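Local coordinates for TetR-family transcriptional regulator (Pectobacterium atrosepticum, PDB 2HYT), which probably binds DNA through an N-terminal helix-turn-helix domain to regulate transcription, at the interface of chains A and B. Residues are numbered along the deposited sequence; one frame, centred on the assembly and turned at random. Chains: chain A/B, TetR-family transcriptional regulator.

The interface of chains A and B. Residues chain A 164, 180-181, 184-185, 188; chain B 148, 152-153, 156.
B:Leu156 pushes its forked tip between helices 150-170 and 174-190 of chain A, meeting A:Ala164 on the first and A:Ala184 on the second. These two C-terminal helices pair with their twins across a two-fold axis, forming the four-helix bundle by which TetR-family regulators typically dimerise. The tight part lies around the leucine methyls. CD1 presses on the A:Ala184 methyl carbon CB at 3.5 Å and lies over the backbone beside it, 3.4 Å from the amide N of A:Leu185. The other branch, CD2, meets CB of A:Ala164, also at 3.5 Å, so each methyl is pressed against a different helix. CG of B:Leu156 stands anti to its own carbonyl carbon (chi1 -72°), which sends the fork towards chain A. With only a methyl at A:Ala184 and no side chain at A:Gly181, the helix backbone can approach CD1 of B:Leu156 closely. A:Leu188 runs past B:Leu156 in the opposite direction, its CD1 methyl 3.8 Å from CB of B:Leu156. Packing is looser towards the start of helix 150-170 of chain B. There the A:Ala184 methyl CB faces the backbone CA of B:Leu153 at 4.0 Å, while CB of B:Ala148, in the preceding loop, stays 4.4 Å from CB of A:Ala184. B:Ala152 rests its methyl CB on the carbonyl O of A:Gln180 at 3.8 Å. CB of A:Gln180 lies 4.0 Å from the same methyl CB of B:Ala152, and its chain is extended beyond CG.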
# COMPACT_ATOMS: atom_id res chain seq x y z
N ALA A 164 -4.90 -6.04 3.12
CA ALA A 164 -6.04 -6.89 3.44
C ALA A 164 -7.29 -6.04 3.73
O ALA A 164 -8.39 -6.42 3.36
CB ALA A 164 -5.69 -7.83 4.58
N GLN A 180 -12.15 -14.53 6.43
CA GLN A 180 -11.04 -15.10 5.63
C GLN A 180 -9.74 -14.38 5.90
O GLN A 180 -8.69 -15.02 6.05
CB GLN A 180 -11.36 -15.06 4.15
CG GLN A 180 -12.53 -15.97 3.77
CD GLN A 180 -12.98 -15.80 2.38
OE1 GLN A 180 -12.98 -14.68 1.83
NE2 GLN A 180 -13.37 -16.93 1.74
N GLY A 181 -9.80 -13.06 5.93
CA GLY A 181 -8.61 -12.27 6.22
C GLY A 181 -8.01 -12.53 7.58
O GLY A 181 -6.79 -12.70 7.74
N ALA A 184 -6.41 -16.01 7.66
CA ALA A 184 -5.11 -16.05 6.94
C ALA A 184 -4.06 -15.29 7.77
O ALA A 184 -2.91 -15.71 7.91
CB ALA A 184 -5.27 -15.44 5.57
N LEU A 185 -4.46 -14.14 8.31
CA LEU A 185 -3.56 -13.33 9.14
C LEU A 185 -2.95 -14.16 10.28
O LEU A 185 -1.75 -14.06 10.59
CB LEU A 185 -4.32 -12.14 9.69
CG LEU A 185 -3.58 -11.25 10.69
CD1 LEU A 185 -2.40 -10.53 10.03
CD2 LEU A 185 -4.59 -10.25 11.28
N LEU A 188 0.02 -16.08 9.21
CA LEU A 188 1.22 -15.25 9.10
C LEU A 188 1.80 -14.87 10.45
O LEU A 188 3.02 -14.83 10.65
CB LEU A 188 0.94 -13.97 8.36
CG LEU A 188 0.95 -13.99 6.84
CD1 LEU A 188 0.74 -12.57 6.40
CD2 LEU A 188 2.26 -14.58 6.27
N ALA B 148 -6.23 -21.93 4.02
CA ALA B 148 -6.60 -20.53 4.11
C ALA B 148 -7.21 -20.16 2.78
O ALA B 148 -7.11 -20.92 1.81
CB ALA B 148 -5.41 -19.69 4.39
N ALA B 152 -7.30 -14.09 0.07
CA ALA B 152 -7.02 -13.40 1.34
C ALA B 152 -5.54 -13.45 1.72
O ALA B 152 -4.94 -12.45 2.02
CB ALA B 152 -7.86 -14.00 2.46
N LEU B 153 -4.96 -14.64 1.64
CA LEU B 153 -3.57 -14.82 2.01
C LEU B 153 -2.66 -14.11 1.04
O LEU B 153 -1.72 -13.47 1.45
CB LEU B 153 -3.24 -16.29 2.13
CG LEU B 153 -1.86 -16.62 2.57
CD1 LEU B 153 -1.46 -15.85 3.87
CD2 LEU B 153 -1.73 -18.13 2.79
N LEU B 156 -2.55 -10.35 1.89
CA LEU B 156 -1.69 -10.13 3.03
C LEU B 156 -0.21 -10.16 2.62
O LEU B 156 0.55 -9.25 2.93
CB LEU B 156 -1.95 -11.16 4.13
CG LEU B 156 -3.28 -10.95 4.86
CD1 LEU B 156 -3.71 -12.32 5.49
CD2 LEU B 156 -3.18 -9.85 5.88